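Local coordinates for Hit-like protein involved in cell-cycle regulation (Bartonella henselae, PDB 3LB5) that probably binds nucleotides and hydrolyses nucleoside phosphoramidates or related substrates, as histidine triad proteins of the HINT branch do, at residues 30-35 against 121-126; 45-50 against 68-73. All blocks are in the same frame, centred on the assembly; numbering follows the deposited sequence.

How the contacts relate
Contact 1 joins the N-terminal helix 31-36 to the histidine-rich segment leading into strand 126-131; contact 2 joins the turn after strand 44-47 to the end of strand 65-69. Their centres lie 10 Å apart, and contact 2 is nested along the chain inside the loop that contact 1 closes. All three strands belong to the five-stranded antiparallel sheet of the HIT fold. The contacts meet where 68-73 runs beside 121-126: His123 NE2 probably donates to Pro69 O (2.9 Å), and Leu124 N to Ser73 O (3.0 Å). Segment 68-73 thus lies between the acidic turn, which follows the outermost strand of this chain's sheet, and the histidine segment, on the side where the unknown ligand is bound.

Contact 1: 30-35 against 121-126; sequences NIFAKL and VYHLHF
Phe32 carries its ring beside its own backbone N (chi1 -66°), toward 121-126, where Val121 sends CG1 out anti to its backbone N (chi1 177°) to cover the ring. This methyl stands over one face in a CH-pi contact, 3.9 Å from the Phe32 ring centroid. The ring's edge points at His125 in a T-shaped stack: Phe32 CE2 sits over the imidazole face, 3.6 Å from His125 CG, with the planes 86° apart. Val121 CG2, the other branch, packs against Ile31 CD1 at the more exposed margin. At the start of helix 31-36, Asn30 is the N-cap; its OD1 accepts from Ala33 N at 3.0 Å, the donor lying above the carbonyl plane. The same OD1 rests on His123 CB (3.5 Å). Phe32 CB lies against His123 CB, the two side chains running at a slant to each other. Asn30 ND2 hydrogen-bonds to Asp27 O, and His123 ND1 to Tyr26 OH. Phe54 adds a further edge-to-face partner to Phe32, whose side chain is about 4 Å from the bound unknown ligand, in what is probably the pocket that takes the nucleotide in HIT relatives. The segment 121-126 carries the first two histidines of the His-x-His-x-His signature of HIT proteins, completed by His127, whose ring meets that of His125. His125 ND1 donates to His123 O (2.8 Å) almost straight, in the imidazole plane; with ND1 so committed and Phe32 CE2 resting on the ring face, the imidazole is held in both position and orientation.

Contact 2: 45-50 against 68-73; sequences VYEDDD and IPKKGS
Lys70 reaches across to 45-50 with its ammonium end and its backbone N-H, both meeting oxygen acceptors. Its NZ forms a salt bridge with Glu47 OE1 at 2.9 Å, using the anti lone pair of that oxygen, and the two side chains cross at about a right angle. The same NZ donates to Asp48 O at 3.0 Å, tilted 26° from the carbonyl plane, and to a water that in turn donates to Asp49 O. Extended beyond CG, the lysine chain lays its methylenes along the turn, CD coming 3.4 Å from Asp49 O. At the other end of the residue, Lys70 N donates to Asp50 O (2.9 Å) from above the carbonyl plane. Asp50 O also receives a CA-H...O contact from Pro69 CA and a bond from a second water, which accepts from Lys71 N at 2.8 Å. These bonds tie the connection between strands 44-47 and 51-55, two neighbours in the antiparallel sheet of the HIT fold, to the end of strand 65-69. The connection is shaped by an Asx turn: Asp48 OD1 accepts from Asp50 N (2.8 Å), and also from Val51 N. Earlier in the chain, strand 44-47 has a classic beta bulge that sets two residues, Val45 and Tyr46, opposite the single Ala53 of strand 51-55. Glu47 is steadied by Arg44, whose NH1 makes a salt bridge with OE2, the carboxylate oxygen not used by Lys70.

Contact 1: 30-35 against 121-126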
loop_
_atom_site.group_PDB
_atom_site.type_symbol
_atom_site.label_atom_id
_atom_site.label_comp_id
_atom_site.label_asym_id
_atom_site.label_seq_id
_atom_site.Cartn_x
_atom_site.Cartn_y
_atom_site.Cartn_z
ATOM N N ASN B 30 13.430 -13.582 11.239
ATOM C CA ASN B 30 12.494 -13.602 10.113
ATOM C C ASN B 30 13.246 -13.516 8.798
ATOM O O ASN B 30 14.320 -12.933 8.738
ATOM C CB ASN B 30 11.381 -12.530 10.233
ATOM C CG ASN B 30 11.805 -11.162 9.718
ATOM O OD1 ASN B 30 11.978 -10.979 8.526
ATOM N ND2 ASN B 30 11.923 -10.183 10.621
ATOM N N ILE B 31 12.701 -14.134 7.751
ATOM C CA ILE B 31 13.487 -14.308 6.522
ATOM C C ILE B 31 13.936 -13.001 5.834
ATOM O O ILE B 31 15.000 -12.960 5.215
ATOM C CB ILE B 31 12.819 -15.302 5.521
ATOM C CG1 ILE B 31 11.435 -14.805 5.061
ATOM C CG2 ILE B 31 12.743 -16.707 6.134
ATOM C CD1 ILE B 31 10.712 -15.806 4.061
ATOM N N PHE B 32 13.156 -11.929 5.964
ATOM C CA PHE B 32 13.581 -10.637 5.423
ATOM C C PHE B 32 14.690 -9.968 6.244
ATOM O O PHE B 32 15.565 -9.349 5.661
ATOM C CB PHE B 32 12.410 -9.657 5.230
ATOM C CG PHE B 32 11.398 -10.093 4.175
ATOM C CD1 PHE B 32 11.658 -11.165 3.299
ATOM C CD2 PHE B 32 10.191 -9.421 4.054
ATOM C CE1 PHE B 32 10.706 -11.580 2.358
ATOM C CE2 PHE B 32 9.241 -9.827 3.092
ATOM C CZ PHE B 32 9.508 -10.909 2.254
ATOM N N ALA B 33 14.645 -10.050 7.570
ATOM C CA ALA B 33 15.792 -9.607 8.388
ATOM C C ALA B 33 17.076 -10.381 8.007
ATOM O O ALA B 33 18.178 -9.819 7.963
ATOM C CB ALA B 33 15.498 -9.822 9.852
ATOM N N LYS B 34 16.915 -11.675 7.754
ATOM C CA LYS B 34 18.043 -12.531 7.322
ATOM C C LYS B 34 18.570 -12.100 5.948
ATOM O O LYS B 34 19.768 -12.052 5.754
ATOM C CB LYS B 34 17.652 -14.017 7.324
ATOM C CG LYS B 34 17.481 -14.600 8.702
ATOM C CD LYS B 34 17.351 -16.144 8.634
ATOM C CE LYS B 34 18.155 -16.834 9.708
ATOM N NZ LYS B 34 19.636 -16.678 9.512
ATOM N N LEU B 35 17.675 -11.764 5.013
ATOM C CA LEU B 35 18.049 -11.210 3.693
ATOM C C LEU B 35 18.876 -9.918 3.854
ATOM O O LEU B 35 19.950 -9.770 3.257
ATOM C CB LEU B 35 16.760 -10.915 2.883
ATOM C CG LEU B 35 16.781 -10.370 1.439
ATOM C CD1 LEU B 35 15.429 -10.654 0.747
ATOM C CD2 LEU B 35 17.096 -8.872 1.386
ATOM N N VAL B 121 5.362 -12.752 6.306
ATOM C CA VAL B 121 6.692 -12.519 6.904
ATOM C C VAL B 121 6.564 -11.244 7.706
ATOM O O VAL B 121 6.097 -10.245 7.183
ATOM C CB VAL B 121 7.800 -12.346 5.830
ATOM C CG1 VAL B 121 9.161 -12.034 6.501
ATOM C CG2 VAL B 121 7.859 -13.570 4.944
ATOM N N TYR B 122 6.949 -11.301 8.981
ATOM C CA TYR B 122 6.729 -10.206 9.923
ATOM C C TYR B 122 7.843 -9.168 9.919
ATOM O O TYR B 122 8.418 -8.829 10.948
ATOM C CB TYR B 122 6.414 -10.754 11.311
ATOM C CG TYR B 122 5.055 -11.392 11.289
ATOM C CD1 TYR B 122 3.910 -10.612 11.371
ATOM C CD2 TYR B 122 4.911 -12.761 11.105
ATOM C CE1 TYR B 122 2.650 -11.177 11.286
ATOM C CE2 TYR B 122 3.639 -13.345 11.040
ATOM C CZ TYR B 122 2.521 -12.532 11.133
ATOM O OH TYR B 122 1.263 -13.082 11.100
ATOM N N HIS B 123 8.139 -8.707 8.705
ATOM C CA HIS B 123 8.949 -7.529 8.452
ATOM C C HIS B 123 8.176 -6.631 7.451
ATOM O O HIS B 123 7.522 -7.142 6.536
ATOM C CB HIS B 123 10.294 -7.963 7.859
ATOM C CG HIS B 123 11.239 -6.829 7.636
ATOM N ND1 HIS B 123 12.161 -6.444 8.585
ATOM C CD2 HIS B 123 11.382 -5.977 6.594
ATOM C CE1 HIS B 123 12.841 -5.399 8.132
ATOM N NE2 HIS B 123 12.401 -5.107 6.919
ATOM N N LEU B 124 8.222 -5.311 7.629
ATOM C CA LEU B 124 7.480 -4.393 6.738
ATOM C C LEU B 124 7.833 -4.646 5.268
ATOM O O LEU B 124 8.978 -4.591 4.900
ATOM C CB LEU B 124 7.731 -2.912 7.102
ATOM C CG LEU B 124 7.023 -1.824 6.255
ATOM C CD1 LEU B 124 5.490 -2.001 6.182
ATOM C CD2 LEU B 124 7.387 -0.435 6.772
ATOM N N HIS B 125 6.848 -4.996 4.452
ATOM C CA HIS B 125 7.066 -5.079 3.019
ATOM C C HIS B 125 5.851 -4.614 2.232
ATOM O O HIS B 125 4.715 -4.926 2.605
ATOM C CB HIS B 125 7.484 -6.492 2.582
ATOM C CG HIS B 125 6.497 -7.572 2.933
ATOM N ND1 HIS B 125 6.261 -7.964 4.232
ATOM C CD2 HIS B 125 5.731 -8.377 2.151
ATOM C CE1 HIS B 125 5.366 -8.945 4.243
ATOM N NE2 HIS B 125 5.040 -9.226 2.992
ATOM N N PHE B 126 6.100 -3.885 1.139
ATOM C CA PHE B 126 5.068 -3.558 0.138
ATOM C C PHE B 126 5.180 -4.503 -1.060
ATOM O O PHE B 126 6.281 -4.785 -1.547
ATOM C CB PHE B 126 5.204 -2.108 -0.343
ATOM C CG PHE B 126 4.741 -1.086 0.662
ATOM C CD1 PHE B 126 3.574 -0.371 0.440
ATOM C CD2 PHE B 126 5.492 -0.814 1.812
ATOM C CE1 PHE B 126 3.135 0.580 1.374
ATOM C CE2 PHE B 126 5.069 0.149 2.749
ATOM C CZ PHE B 126 3.882 0.844 2.521
#

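Contact 2: 45-50 against 68-73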
loop_
_atom_site.group_PDB
_atom_site.type_symbol
_atom_site.label_atom_id
_atom_site.label_comp_id
_atom_site.label_asym_id
_atom_site.label_seq_id
_atom_site.Cartn_x
_atom_site.Cartn_y
_atom_site.Cartn_z
ATOM N N VAL B 45 16.564 -5.868 -7.284
ATOM C CA VAL B 45 16.425 -4.994 -8.442
ATOM C C VAL B 45 16.891 -3.559 -8.147
ATOM O O VAL B 45 17.294 -2.844 -9.052
ATOM C CB VAL B 45 14.984 -5.009 -9.030
ATOM C CG1 VAL B 45 14.615 -6.410 -9.511
ATOM C CG2 VAL B 45 13.947 -4.535 -8.030
ATOM N N TYR B 46 16.846 -3.152 -6.888
ATOM C CA TYR B 46 17.181 -1.782 -6.503
ATOM C C TYR B 46 17.516 -1.777 -5.017
ATOM O O TYR B 46 16.990 -2.586 -4.245
ATOM C CB TYR B 46 16.008 -0.812 -6.816
ATOM C CG TYR B 46 16.151 0.595 -6.238
ATOM C CD1 TYR B 46 16.966 1.539 -6.851
ATOM C CD2 TYR B 46 15.459 0.974 -5.085
ATOM C CE1 TYR B 46 17.112 2.827 -6.327
ATOM C CE2 TYR B 46 15.603 2.265 -4.541
ATOM C CZ TYR B 46 16.433 3.182 -5.175
ATOM O OH TYR B 46 16.587 4.463 -4.669
ATOM N N GLU B 47 18.401 -0.859 -4.635
ATOM C CA GLU B 47 18.846 -0.727 -3.265
ATOM C C GLU B 47 19.422 0.683 -3.058
ATOM O O GLU B 47 20.092 1.210 -3.927
ATOM C CB GLU B 47 19.911 -1.799 -2.994
ATOM C CG GLU B 47 20.397 -1.889 -1.564
ATOM C CD GLU B 47 21.360 -3.048 -1.318
ATOM O OE1 GLU B 47 21.925 -3.073 -0.210
ATOM O OE2 GLU B 47 21.534 -3.933 -2.201
ATOM N N ASP B 48 19.100 1.297 -1.928
ATOM C CA ASP B 48 19.799 2.489 -1.476
ATOM C C ASP B 48 20.129 2.312 0.011
ATOM O O ASP B 48 20.062 1.200 0.514
ATOM C CB ASP B 48 19.001 3.765 -1.798
ATOM C CG ASP B 48 17.639 3.830 -1.114
ATOM O OD1 ASP B 48 17.424 3.213 -0.035
ATOM O OD2 ASP B 48 16.765 4.563 -1.655
ATOM N N ASP B 49 20.492 3.391 0.710
ATOM C CA ASP B 49 20.859 3.270 2.124
ATOM C C ASP B 49 19.722 2.748 3.016
ATOM O O ASP B 49 19.974 2.187 4.103
ATOM C CB ASP B 49 21.350 4.615 2.646
ATOM C CG ASP B 49 22.829 4.869 2.324
ATOM O OD1 ASP B 49 23.635 3.898 2.265
ATOM O OD2 ASP B 49 23.187 6.054 2.161
ATOM N N ASP B 50 18.483 2.890 2.537
ATOM C CA ASP B 50 17.319 2.672 3.385
ATOM C C ASP B 50 16.428 1.502 2.961
ATOM O O ASP B 50 15.616 1.037 3.749
ATOM C CB ASP B 50 16.491 3.949 3.465
ATOM C CG ASP B 50 17.249 5.091 4.132
ATOM O OD1 ASP B 50 17.860 4.856 5.170
ATOM O OD2 ASP B 50 17.267 6.219 3.608
ATOM N N ILE B 68 11.263 -3.454 0.848
ATOM C CA ILE B 68 11.386 -3.467 2.324
ATOM C C ILE B 68 12.303 -2.359 2.826
ATOM O O ILE B 68 13.288 -2.018 2.154
ATOM C CB ILE B 68 11.924 -4.842 2.899
ATOM C CG1 ILE B 68 13.352 -5.151 2.417
ATOM C CG2 ILE B 68 10.958 -6.009 2.638
ATOM C CD1 ILE B 68 13.931 -6.465 3.081
ATOM N N PRO B 69 12.030 -1.840 4.047
ATOM C CA PRO B 69 13.043 -1.031 4.714
ATOM C C PRO B 69 14.211 -1.924 5.199
ATOM O O PRO B 69 14.029 -3.099 5.504
ATOM C CB PRO B 69 12.281 -0.449 5.903
ATOM C CG PRO B 69 11.269 -1.551 6.238
ATOM C CD PRO B 69 10.871 -2.124 4.926
ATOM N N LYS B 70 15.401 -1.356 5.290
ATOM C CA LYS B 70 16.516 -2.070 5.879
ATOM C C LYS B 70 16.372 -1.972 7.403
ATOM O O LYS B 70 16.875 -2.836 8.148
ATOM C CB LYS B 70 17.828 -1.443 5.411
ATOM C CG LYS B 70 18.198 -1.803 3.977
ATOM C CD LYS B 70 19.542 -1.186 3.610
ATOM C CE LYS B 70 20.075 -1.787 2.304
ATOM N NZ LYS B 70 21.329 -1.144 1.821
ATOM N N LYS B 71 15.713 -0.910 7.866
ATOM C CA LYS B 71 15.447 -0.789 9.290
ATOM C C LYS B 71 14.234 -1.631 9.671
ATOM O O LYS B 71 13.170 -1.480 9.079
ATOM C CB LYS B 71 15.292 0.667 9.731
ATOM C CG LYS B 71 15.055 0.841 11.258
ATOM C CD LYS B 71 14.946 2.326 11.640
ATOM C CE LYS B 71 15.037 2.515 13.143
ATOM N NZ LYS B 71 13.831 1.939 13.842
ATOM N N GLY B 72 14.417 -2.501 10.667
ATOM C CA GLY B 72 13.407 -3.475 11.068
ATOM C C GLY B 72 12.155 -2.913 11.743
ATOM O O GLY B 72 12.237 -2.080 12.639
ATOM N N SER B 73 10.989 -3.344 11.272
ATOM C CA SER B 73 9.748 -3.244 12.044
ATOM C C SER B 73 8.893 -4.413 11.594
ATOM O O SER B 73 9.093 -4.933 10.495
ATOM C CB SER B 73 9.019 -1.895 11.846
ATOM O OG SER B 73 8.552 -1.717 10.524
HETATM O O HOH W 1 22.269 0.803 4.234
HETATM O O HOH W 2 15.028 1.459 6.456
#